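Local coordinates for protein fucose-specific lectin (Aleuria aurantia, PDB 6GKE) that binds L-fucose on glycoproteins, preferring alpha-1,6-linked core fucose, and forms homodimers, at residues Arg21-Tyr26 / Leu287-Trp292; Arg131-Lys136 / Ala157-Thr162; Ser142-Tyr147 / Pro164-Gly169. The protein carries 1 engineered substitution. All blocks are in the same frame, centred on the assembly; numbering follows the deposited sequence. Where two conformers were deposited one is given.

In the fold
Contact 1 joins the first and last blades of the six-bladed propeller, while contacts 2 and 3 lie across the chain's centre from it, in the third blade and at its border with the fourth. Centre to centre, contact 1 is about 26 Å from contact 2 and about 24 Å from contact 3. Contacts 2 and 3 are only about 4 Å apart by the same measure: strand 142-149 of contact 3 lies between strands 129-134 and 153-162, which meet in contact 2. Both reach one fucose, which Arg-131 holds from contact 2 and Glu-146 from contact 3. Contact 1 instead borders two other occupied pockets, one through Arg-24 and one through Trp-292.

Contact 1: residues Arg21-Tyr26 / Leu287-Trp292; sequences RQQRVY and LQQWQW. With FUC (alpha-L-fucopyranose), chain C; FUC (alpha-L-fucopyranose), chain G.
Val-25 and Leu-287 reach toward each other tip to tip, and this apolar meeting is the closely packed part of the contact. The leucine methyl CD2 faces both valine branches, 4.0 Å from CG1 and 4.1 Å from CG2, a buried van der Waals meeting with no polar atom involved. Around it, Ile-10 and Ala-37 press on the valine, and Phe-4 and Val-304 on the leucine.

Two residues along each strand the fit is looser. The oxygens OE1 of Gln-23 and OE1 of Gln-289 stay 4.4 Å apart, with a water beside them. Gln-23 NE2 gives this water a hydrogen bond of 2.9 Å. The link onward to Gln-289 is doubtful, because that bond is very short and the residue has two conformers. Gln-23 OE1 is turned the other way, to the hydroxyl of Ser-277 and to Asn-269.

The far faces of the strands serve fucose. The Arg-24 chain bends at chi2 (-70°), and the sugar meets the guanidinium at its edge: NE donates to O4 (2.8 Å) and NH2 to O5 (2.9 Å), the latter nearly straight at 165°. NH1 is spent within the strand, on a lone pair of Gln-22 OE1 (2.8 Å) and, from above the carbonyl plane, on Gln-23 O. These bonds should fix the rotation of the group. Partly exposed Trp-292, in the conformer given, lays one ring face under another fucose, whose C5 sits 3.7 Å above the ring centre.

Glu-36 and Trp-97 also hydrogen-bond the first sugar, and Arg-226, Glu-238 and Trp-298 the second. The Val-25/Leu-287 packing is where the sixth blade closes against the first in the six-bladed beta-propeller.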
loop_
_atom_site.group_PDB
_atom_site.type_symbol
_atom_site.label_atom_id
_atom_site.label_comp_id
_atom_site.label_asym_id
_atom_site.label_seq_id
_atom_site.Cartn_x
_atom_site.Cartn_y
_atom_site.Cartn_z
ATOM N N ARG A 21 -17.823 22.889 -13.826
ATOM C CA ARG A 21 -16.528 22.820 -13.101
ATOM C C ARG A 21 -15.669 21.631 -13.546
ATOM O O ARG A 21 -16.072 20.463 -13.376
ATOM C CB ARG A 21 -16.766 22.627 -11.604
ATOM C CG ARG A 21 -15.499 22.416 -10.790
ATOM C CD ARG A 21 -15.897 21.879 -9.439
ATOM N NE ARG A 21 -14.760 21.712 -8.558
ATOM C CZ ARG A 21 -14.805 21.082 -7.392
ATOM N NH1 ARG A 21 -15.913 20.465 -7.017
ATOM N NH2 ARG A 21 -13.748 21.094 -6.603
ATOM N N GLN A 22 -14.432 21.918 -13.976
ATOM C CA GLN A 22 -13.513 20.871 -14.397
ATOM C C GLN A 22 -12.510 20.628 -13.269
ATOM O O GLN A 22 -11.961 21.572 -12.706
ATOM C CB GLN A 22 -12.776 21.288 -15.667
ATOM C CG GLN A 22 -13.658 21.289 -16.907
ATOM C CD GLN A 22 -14.066 19.907 -17.361
ATOM O OE1 GLN A 22 -13.314 18.944 -17.243
ATOM N NE2 GLN A 22 -15.263 19.787 -17.911
ATOM N N GLN A 23 -12.283 19.353 -12.954
ATOM C CA GLN A 23 -11.280 18.964 -11.981
ATOM C C GLN A 23 -10.306 17.985 -12.631
ATOM O O GLN A 23 -10.697 17.163 -13.468
ATOM C CB GLN A 23 -11.899 18.268 -10.770
ATOM C CG GLN A 23 -12.842 19.143 -9.968
ATOM C CD GLN A 23 -13.356 18.369 -8.781
ATOM O OE1 GLN A 23 -12.643 18.161 -7.796
ATOM N NE2 GLN A 23 -14.602 17.932 -8.874
ATOM N N ARG A 24 -9.045 18.044 -12.197
ATOM C CA ARG A 24 -8.078 17.014 -12.518
ATOM C C ARG A 24 -7.376 16.622 -11.221
ATOM O O ARG A 24 -7.082 17.469 -10.387
ATOM C CB ARG A 24 -7.033 17.483 -13.536
ATOM C CG ARG A 24 -7.598 18.054 -14.830
ATOM C CD ARG A 24 -8.241 17.005 -15.715
ATOM N NE ARG A 24 -8.742 17.547 -16.977
ATOM C CZ ARG A 24 -9.959 18.055 -17.168
ATOM N NH1 ARG A 24 -10.854 18.055 -16.192
ATOM N NH2 ARG A 24 -10.274 18.570 -18.344
ATOM N N VAL A 25 -7.111 15.324 -11.074
ATOM C CA VAL A 25 -6.355 14.830 -9.940
ATOM C C VAL A 25 -5.249 13.920 -10.474
ATOM O O VAL A 25 -5.451 13.171 -11.429
ATOM C CB VAL A 25 -7.265 14.163 -8.887
ATOM C CG1 VAL A 25 -8.030 12.978 -9.428
ATOM C CG2 VAL A 25 -6.506 13.792 -7.625
ATOM N N TYR A 26 -4.073 14.045 -9.845
ATOM C CA TYR A 26 -2.842 13.373 -10.229
ATOM C C TYR A 26 -2.400 12.476 -9.077
ATOM O O TYR A 26 -2.437 12.873 -7.908
ATOM C CB TYR A 26 -1.743 14.387 -10.583
ATOM C CG TYR A 26 -2.197 15.287 -11.696
ATOM C CD1 TYR A 26 -2.168 14.859 -13.012
ATOM C CD2 TYR A 26 -2.792 16.506 -11.422
ATOM C CE1 TYR A 26 -2.694 15.629 -14.033
ATOM C CE2 TYR A 26 -3.322 17.290 -12.430
ATOM C CZ TYR A 26 -3.291 16.843 -13.736
ATOM O OH TYR A 26 -3.871 17.592 -14.715
ATOM N N LEU A 287 -8.943 6.115 -4.310
ATOM C CA LEU A 287 -8.839 7.564 -4.276
ATOM C C LEU A 287 -10.238 8.119 -4.016
ATOM O O LEU A 287 -11.148 7.953 -4.830
ATOM C CB LEU A 287 -8.259 8.045 -5.609
ATOM C CG LEU A 287 -8.082 9.552 -5.783
ATOM C CD1 LEU A 287 -7.298 10.176 -4.641
ATOM C CD2 LEU A 287 -7.393 9.835 -7.108
ATOM N N GLN A 288 -10.392 8.730 -2.841
ATOM C CA GLN A 288 -11.651 9.243 -2.359
ATOM C C GLN A 288 -11.546 10.758 -2.216
ATOM O O GLN A 288 -10.456 11.327 -2.301
ATOM C CB GLN A 288 -11.971 8.673 -0.977
ATOM C CG GLN A 288 -11.859 7.166 -0.860
ATOM C CD GLN A 288 -13.177 6.436 -0.847
ATOM O OE1 GLN A 288 -14.249 7.020 -0.674
ATOM N NE2 GLN A 288 -13.085 5.126 -0.995
ATOM N N GLN A 289 -12.673 11.418 -1.954
ATOM C CA GLN A 289 -12.615 12.826 -1.634
ATOM C C GLN A 289 -13.773 13.252 -0.742
ATOM O O GLN A 289 -14.880 12.707 -0.827
ATOM C CB GLN A 289 -12.694 13.686 -2.886
ATOM C CG GLN A 289 -14.049 13.607 -3.566
ATOM C CD GLN A 289 -14.237 14.768 -4.503
ATOM O OE1 GLN A 289 -14.185 14.608 -5.715
ATOM N NE2 GLN A 289 -14.434 15.950 -3.938
ATOM N N TRP A 290 -13.473 14.244 0.096
ATOM C CA TRP A 290 -14.445 15.075 0.732
ATOM C C TRP A 290 -14.867 16.166 -0.253
ATOM O O TRP A 290 -14.046 16.666 -1.024
ATOM C CB TRP A 290 -13.860 15.706 1.994
ATOM C CG TRP A 290 -13.618 14.708 3.075
ATOM C CD1 TRP A 290 -12.451 14.063 3.363
ATOM C CD2 TRP A 290 -14.600 14.195 3.986
ATOM N NE1 TRP A 290 -12.633 13.207 4.411
ATOM C CE2 TRP A 290 -13.941 13.267 4.816
ATOM C CE3 TRP A 290 -15.956 14.457 4.203
ATOM C CZ2 TRP A 290 -14.605 12.583 5.833
ATOM C CZ3 TRP A 290 -16.610 13.783 5.209
ATOM C CH2 TRP A 290 -15.939 12.861 6.011
ATOM N N GLN A 291 -16.141 16.546 -0.190
ATOM C CA GLN A 291 -16.679 17.615 -1.017
ATOM C C GLN A 291 -17.495 18.552 -0.132
ATOM O O GLN A 291 -18.216 18.094 0.752
ATOM C CB GLN A 291 -17.553 17.048 -2.137
ATOM C CG GLN A 291 -18.763 16.283 -1.624
ATOM C CD GLN A 291 -19.434 15.412 -2.656
ATOM O OE1 GLN A 291 -19.072 15.394 -3.829
ATOM N NE2 GLN A 291 -20.435 14.671 -2.211
ATOM N N TRP A 292 -17.363 19.855 -0.401
ATOM C CA TRP A 292 -18.159 20.890 0.218
ATOM C C TRP A 292 -19.222 21.375 -0.767
ATOM O O TRP A 292 -18.872 21.807 -1.855
ATOM C CB TRP A 292 -17.300 22.087 0.625
ATOM C CG TRP A 292 -18.180 23.248 0.951
ATOM C CD1 TRP A 292 -18.610 24.240 0.117
ATOM C CD2 TRP A 292 -18.849 23.454 2.203
ATOM N NE1 TRP A 292 -19.465 25.077 0.783
ATOM C CE2 TRP A 292 -19.627 24.621 2.066
ATOM C CE3 TRP A 292 -18.834 22.782 3.427
ATOM C CZ2 TRP A 292 -20.389 25.125 3.119
ATOM C CZ3 TRP A 292 -19.583 23.284 4.466
ATOM C CH2 TRP A 292 -20.350 24.439 4.310
HETATM C C1 FUC C . -8.366 16.915 -21.092
HETATM C C2 FUC C . -7.405 15.870 -20.561
HETATM C C3 FUC C . -5.981 16.419 -20.515
HETATM C C4 FUC C . -5.945 17.741 -19.764
HETATM C C5 FUC C . -6.933 18.708 -20.408
HETATM C C6 FUC C . -7.005 20.056 -19.705
HETATM O O1 FUC C . -8.078 17.093 -22.473
HETATM O O2 FUC C . -7.442 14.723 -21.419
HETATM O O3 FUC C . -5.097 15.449 -19.943
HETATM O O4 FUC C . -6.309 17.573 -18.390
HETATM O O5 FUC C . -8.239 18.130 -20.365
HETATM C C1 FUC G . -17.182 27.639 5.908
HETATM C C2 FUC G . -16.480 26.490 6.618
HETATM C C3 FUC G . -16.644 25.195 5.821
HETATM C C4 FUC G . -16.187 25.401 4.371
HETATM C C5 FUC G . -16.959 26.570 3.782
HETATM C C6 FUC G . -16.588 26.900 2.342
HETATM O O1 FUC G . -18.594 27.417 5.944
HETATM O O2 FUC G . -17.038 26.342 7.929
HETATM O O3 FUC G . -15.940 24.141 6.475
HETATM O O4 FUC G . -14.790 25.720 4.283
HETATM O O5 FUC G . -16.728 27.746 4.557
HETATM O O HOH W 1 -15.749 16.004 -7.109
#

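Contact 2: residues Arg131-Lys136 / Ala157-Thr162; sequences RVYYQK and ASFGST. With FUC (alpha-L-fucopyranose), chain E.
Gln-135 NE2 is shared between two oxygens: it donates to Thr-162 OG1 across the contact, at 2.9 Å, and to the backbone O of Ser-143. Both segments belong to the third blade of the beta-propeller, on strands 129-134 and 153-162, and they meet over the strand 142-149 that separates them in the sheet. The bond to the threonine is fairly straight, with an N-H...O angle of 157°, and OG1 lies close to the amide plane of the glutamine. An extended chain beyond CG carries the amide past Thr-162, the two side chains running in opposite directions. The same hydroxyl has a weak bond to Ser-142 O, so both NE2 and OG1 have a second partner.

Closer to the sugar, the contact turns aromatic. Tyr-133 and Phe-159 cross at about a right angle, and Phe-159 brings its ring edge: CZ stands 4.1 Å from Tyr-133 CE1. The Phe-159 ring also packs on His-192, as a stack, and on Trp-199 of the next blade. Tyr-133 OH makes a weak hydrogen bond to Glu-146, a fucose-binding residue.

Arg-131 meets the fucose at the guanidinium edge, NE donating to O4 at 2.8 Å and NH2 to O5 at 2.9 Å. Glu-146 and Trp-199 complete the grip. On the other strand, Ala-157 N donates to Glu-146 OE1, while Ala-157 CB lies 3.8 Å from fucose O3.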
loop_
_atom_site.group_PDB
_atom_site.type_symbol
_atom_site.label_atom_id
_atom_site.label_comp_id
_atom_site.label_asym_id
_atom_site.label_seq_id
_atom_site.Cartn_x
_atom_site.Cartn_y
_atom_site.Cartn_z
ATOM N N ARG A 131 5.080 29.620 -8.242
ATOM C CA ARG A 131 6.040 29.420 -7.160
ATOM C C ARG A 131 5.937 27.963 -6.716
ATOM O O ARG A 131 4.830 27.456 -6.532
ATOM C CB ARG A 131 5.762 30.363 -5.985
ATOM C CG ARG A 131 5.716 31.845 -6.346
ATOM C CD ARG A 131 7.077 32.392 -6.736
ATOM N NE ARG A 131 7.085 33.827 -7.008
ATOM C CZ ARG A 131 6.930 34.397 -8.202
ATOM N NH1 ARG A 131 6.585 33.679 -9.262
ATOM N NH2 ARG A 131 7.124 35.701 -8.337
ATOM N N VAL A 132 7.096 27.318 -6.552
ATOM C CA VAL A 132 7.190 25.927 -6.150
ATOM C C VAL A 132 8.001 25.863 -4.853
ATOM O O VAL A 132 9.057 26.484 -4.766
ATOM C CB VAL A 132 7.830 25.064 -7.250
ATOM C CG1 VAL A 132 7.931 23.609 -6.825
ATOM C CG2 VAL A 132 7.079 25.185 -8.564
ATOM N N TYR A 133 7.490 25.107 -3.876
ATOM C CA TYR A 133 8.083 25.007 -2.546
ATOM C C TYR A 133 8.524 23.567 -2.299
ATOM O O TYR A 133 7.798 22.618 -2.608
ATOM C CB TYR A 133 7.086 25.492 -1.486
ATOM C CG TYR A 133 6.696 26.924 -1.735
ATOM C CD1 TYR A 133 7.457 27.969 -1.235
ATOM C CD2 TYR A 133 5.638 27.233 -2.575
ATOM C CE1 TYR A 133 7.163 29.287 -1.542
ATOM C CE2 TYR A 133 5.336 28.546 -2.894
ATOM C CZ TYR A 133 6.104 29.577 -2.387
ATOM O OH TYR A 133 5.796 30.865 -2.732
ATOM N N TYR A 134 9.727 23.432 -1.739
ATOM C CA TYR A 134 10.386 22.149 -1.577
ATOM C C TYR A 134 11.393 22.267 -0.433
ATOM O O TYR A 134 11.690 23.358 0.041
ATOM C CB TYR A 134 11.100 21.735 -2.873
ATOM C CG TYR A 134 12.245 22.644 -3.251
ATOM C CD1 TYR A 134 12.031 23.864 -3.872
ATOM C CD2 TYR A 134 13.555 22.305 -2.952
ATOM C CE1 TYR A 134 13.077 24.721 -4.182
ATOM C CE2 TYR A 134 14.612 23.147 -3.261
ATOM C CZ TYR A 134 14.377 24.359 -3.880
ATOM O OH TYR A 134 15.407 25.204 -4.180
ATOM N N GLN A 135 11.950 21.127 -0.024
ATOM C CA GLN A 135 13.032 21.111 0.947
ATOM C C GLN A 135 14.257 20.441 0.330
ATOM O O GLN A 135 14.144 19.544 -0.504
ATOM C CB GLN A 135 12.609 20.394 2.224
ATOM C CG GLN A 135 11.429 21.091 2.879
ATOM C CD GLN A 135 11.235 20.676 4.311
ATOM O OE1 GLN A 135 10.736 19.588 4.606
ATOM N NE2 GLN A 135 11.660 21.533 5.224
ATOM N N LYS A 136 15.430 20.884 0.786
ATOM C CA LYS A 136 16.711 20.336 0.352
ATOM C C LYS A 136 17.164 19.199 1.273
ATOM O O LYS A 136 17.916 18.327 0.843
ATOM C CB LYS A 136 17.785 21.424 0.358
ATOM C CG LYS A 136 17.608 22.518 -0.679
ATOM C CD LYS A 136 18.724 23.536 -0.644
ATOM C CE LYS A 136 18.607 24.598 -1.714
ATOM N NZ LYS A 136 19.811 25.460 -1.759
ATOM N N ALA A 157 12.971 32.487 -2.103
ATOM C CA ALA A 157 13.242 32.592 -0.682
ATOM C C ALA A 157 13.531 31.223 -0.056
ATOM O O ALA A 157 13.290 30.169 -0.640
ATOM C CB ALA A 157 12.064 33.246 0.004
ATOM N N SER A 158 14.051 31.291 1.172
ATOM C CA SER A 158 14.043 30.151 2.064
ATOM C C SER A 158 13.664 30.638 3.464
ATOM O O SER A 158 14.016 31.736 3.879
ATOM C CB SER A 158 15.345 29.403 2.052
ATOM O OG SER A 158 16.354 30.163 2.685
ATOM N N PHE A 159 12.871 29.810 4.148
ATOM C CA PHE A 159 12.274 30.206 5.416
ATOM C C PHE A 159 11.802 28.975 6.183
ATOM O O PHE A 159 11.605 27.909 5.612
ATOM C CB PHE A 159 11.104 31.173 5.196
ATOM C CG PHE A 159 10.059 30.693 4.219
ATOM C CD1 PHE A 159 9.064 29.804 4.604
ATOM C CD2 PHE A 159 10.074 31.134 2.906
ATOM C CE1 PHE A 159 8.117 29.364 3.691
ATOM C CE2 PHE A 159 9.124 30.695 1.997
ATOM C CZ PHE A 159 8.153 29.805 2.390
ATOM N N GLY A 160 11.616 29.153 7.492
ATOM C CA GLY A 160 11.014 28.141 8.327
ATOM C C GLY A 160 12.031 27.164 8.883
ATOM O O GLY A 160 13.144 27.032 8.386
ATOM N N SER A 161 11.595 26.456 9.921
ATOM C CA SER A 161 12.328 25.363 10.535
ATOM C C SER A 161 11.320 24.259 10.857
ATOM O O SER A 161 10.452 24.456 11.710
ATOM C CB SER A 161 13.055 25.835 11.757
ATOM O OG SER A 161 13.796 24.788 12.359
ATOM N N THR A 162 11.408 23.128 10.145
ATOM C CA THR A 162 10.249 22.245 10.017
ATOM C C THR A 162 10.497 20.873 10.641
ATOM O O THR A 162 11.631 20.441 10.855
ATOM C CB THR A 162 9.844 22.063 8.546
ATOM O OG1 THR A 162 10.730 21.151 7.901
ATOM C CG2 THR A 162 9.831 23.365 7.777
HETATM C C1 FUC E . 9.703 37.009 -5.930
HETATM C C2 FUC E . 10.326 35.997 -4.976
HETATM C C3 FUC E . 9.624 36.095 -3.615
HETATM C C4 FUC E . 8.112 35.923 -3.782
HETATM C C5 FUC E . 7.630 37.029 -4.712
HETATM C C6 FUC E . 6.130 37.004 -4.920
HETATM O O1 FUC E . 10.094 38.307 -5.489
HETATM O O2 FUC E . 11.744 36.230 -4.875
HETATM O O3 FUC E . 10.170 35.148 -2.696
HETATM O O4 FUC E . 7.777 34.673 -4.388
HETATM O O5 FUC E . 8.272 36.888 -5.980
#

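Contact 3: residues Ser142-Tyr147 / Pro164-Gly169; sequences SSIHEY and PGTGIG. With FUC (alpha-L-fucopyranose), chain E.
In the passage from the third propeller blade to the fourth, Ile-144 packs on Thr-166 and Ile-168, where the chain leaves strand 153-162 and turns into strand 168-174. Ile-144, in the conformer given, has CG1 anti to the carbonyl carbon (chi1 -69°) and an extended chain beyond it. From there CG1 lies 4.3 Å from Ile-168 CD1, while its own CD1 comes within 4.4 Å of Thr-166 CG2. These are loose, purely apolar touches, but all three residues are buried.

The polar branch of Thr-166 is occupied elsewhere. OG1 donates to a lone pair of Gly-167 O at 2.7 Å and accepts a bond from Gln-183 N, which probably steadies the turn and leaves the methyl for the isoleucine.

Two residues further along strand 142-149, Glu-146 holds fucose with both carboxylate oxygens. Sugar O3 donates to OE1 at 2.6 Å and sugar O4 to OE2 at 2.7 Å; an extended chain, with CG anti to the backbone N (chi1 178°), carries the carboxylate out to the sugar.

Strand 142-149 runs between strands 129-134 and 153-162 of the third blade, Ile-144 touching Tyr-133 and Phe-159 on them. From strand 177-183 of the fourth blade, Tyr-182 reaches Ile-144 of the third and also packs on Thr-166. Ile-180 backs Ile-168 inside the fourth blade, and Ile-168 in turn crosses to Tyr-133.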
loop_
_atom_site.group_PDB
_atom_site.type_symbol
_atom_site.label_atom_id
_atom_site.label_comp_id
_atom_site.label_asym_id
_atom_site.label_seq_id
_atom_site.Cartn_x
_atom_site.Cartn_y
_atom_site.Cartn_z
ATOM N N SER A 142 14.917 21.668 9.059
ATOM C CA SER A 142 15.205 22.068 7.681
ATOM C C SER A 142 14.297 23.229 7.257
ATOM O O SER A 142 13.175 23.373 7.747
ATOM C CB SER A 142 15.046 20.894 6.744
ATOM O OG SER A 142 15.989 19.870 7.029
ATOM N N SER A 143 14.783 24.028 6.305
ATOM C CA SER A 143 14.001 25.142 5.794
ATOM C C SER A 143 13.161 24.712 4.587
ATOM O O SER A 143 13.365 23.651 3.991
ATOM C CB SER A 143 14.886 26.304 5.444
ATOM O OG SER A 143 15.743 25.974 4.362
ATOM N N ILE A 144 12.202 25.575 4.252
ATOM C CA ILE A 144 11.487 25.488 2.997
ATOM C C ILE A 144 12.147 26.447 2.006
ATOM O O ILE A 144 12.478 27.575 2.350
ATOM C CB ILE A 144 9.993 25.782 3.200
ATOM C CG1 ILE A 144 9.340 24.656 4.001
ATOM C CG2 ILE A 144 9.286 26.031 1.872
ATOM C CD1 ILE A 144 8.019 25.042 4.605
ATOM N N HIS A 145 12.337 25.954 0.782
ATOM C CA HIS A 145 12.909 26.712 -0.305
ATOM C C HIS A 145 11.856 26.928 -1.388
ATOM O O HIS A 145 10.933 26.132 -1.532
ATOM C CB HIS A 145 14.120 25.981 -0.882
ATOM C CG HIS A 145 15.245 25.879 0.087
ATOM N ND1 HIS A 145 16.306 26.766 0.079
ATOM C CD2 HIS A 145 15.465 25.032 1.117
ATOM C CE1 HIS A 145 17.143 26.445 1.047
ATOM N NE2 HIS A 145 16.650 25.388 1.697
ATOM N N GLU A 146 12.055 27.989 -2.170
ATOM C CA GLU A 146 11.121 28.410 -3.200
ATOM C C GLU A 146 11.856 28.522 -4.538
ATOM O O GLU A 146 12.950 29.093 -4.595
ATOM C CB GLU A 146 10.548 29.767 -2.794
ATOM C CG GLU A 146 9.576 30.395 -3.775
ATOM C CD GLU A 146 9.288 31.848 -3.445
ATOM O OE1 GLU A 146 10.276 32.601 -3.302
ATOM O OE2 GLU A 146 8.095 32.222 -3.332
ATOM N N TYR A 147 11.229 28.019 -5.606
ATOM C CA TYR A 147 11.670 28.294 -6.979
ATOM C C TYR A 147 10.565 29.108 -7.663
ATOM O O TYR A 147 9.378 28.916 -7.408
ATOM C CB TYR A 147 12.103 27.023 -7.738
ATOM C CG TYR A 147 13.516 27.164 -8.248
ATOM C CD1 TYR A 147 14.585 27.040 -7.372
ATOM C CD2 TYR A 147 13.795 27.562 -9.548
ATOM C CE1 TYR A 147 15.886 27.296 -7.772
ATOM C CE2 TYR A 147 15.093 27.824 -9.964
ATOM C CZ TYR A 147 16.143 27.696 -9.071
ATOM O OH TYR A 147 17.428 27.973 -9.446
ATOM N N PRO A 164 10.745 16.893 10.018
ATOM C CA PRO A 164 11.305 16.184 8.873
ATOM C C PRO A 164 10.231 15.949 7.802
ATOM O O PRO A 164 9.156 15.428 8.094
ATOM C CB PRO A 164 11.791 14.853 9.470
ATOM C CG PRO A 164 12.020 15.162 10.931
ATOM C CD PRO A 164 10.953 16.174 11.282
ATOM N N GLY A 165 10.525 16.333 6.563
ATOM C CA GLY A 165 9.607 16.075 5.460
ATOM C C GLY A 165 8.219 16.659 5.686
ATOM O O GLY A 165 7.216 16.044 5.313
ATOM N N THR A 166 8.152 17.869 6.246
ATOM C CA THR A 166 6.883 18.527 6.554
ATOM C C THR A 166 5.932 18.541 5.355
ATOM O O THR A 166 6.326 18.748 4.203
ATOM C CB THR A 166 7.120 19.976 7.006
ATOM O OG1 THR A 166 5.868 20.545 7.379
ATOM C CG2 THR A 166 7.780 20.839 5.952
ATOM N N GLY A 167 4.637 18.464 5.666
ATOM C CA GLY A 167 3.636 18.916 4.730
ATOM C C GLY A 167 3.842 20.388 4.406
ATOM O O GLY A 167 4.360 21.151 5.230
ATOM N N ILE A 168 3.430 20.787 3.203
ATOM C CA ILE A 168 3.498 22.181 2.763
ATOM C C ILE A 168 2.205 22.490 2.013
ATOM O O ILE A 168 1.868 21.782 1.075
ATOM C CB ILE A 168 4.712 22.474 1.854
ATOM C CG1 ILE A 168 6.026 21.927 2.418
ATOM C CG2 ILE A 168 4.797 23.970 1.582
ATOM C CD1 ILE A 168 7.185 21.980 1.444
ATOM N N GLY A 169 1.509 23.544 2.447
ATOM C CA GLY A 169 0.392 24.111 1.720
ATOM C C GLY A 169 0.785 25.463 1.157
ATOM O O GLY A 169 1.518 26.201 1.806
HETATM C C1 FUC E . 9.703 37.009 -5.930
HETATM C C2 FUC E . 10.326 35.997 -4.976
HETATM C C3 FUC E . 9.624 36.095 -3.615
HETATM C C4 FUC E . 8.112 35.923 -3.782
HETATM C C5 FUC E . 7.630 37.029 -4.712
HETATM C C6 FUC E . 6.130 37.004 -4.920
HETATM O O1 FUC E . 10.094 38.307 -5.489
HETATM O O2 FUC E . 11.744 36.230 -4.875
HETATM O O3 FUC E . 10.170 35.148 -2.696
HETATM O O4 FUC E . 7.777 34.673 -4.388
HETATM O O5 FUC E . 8.272 36.888 -5.980
#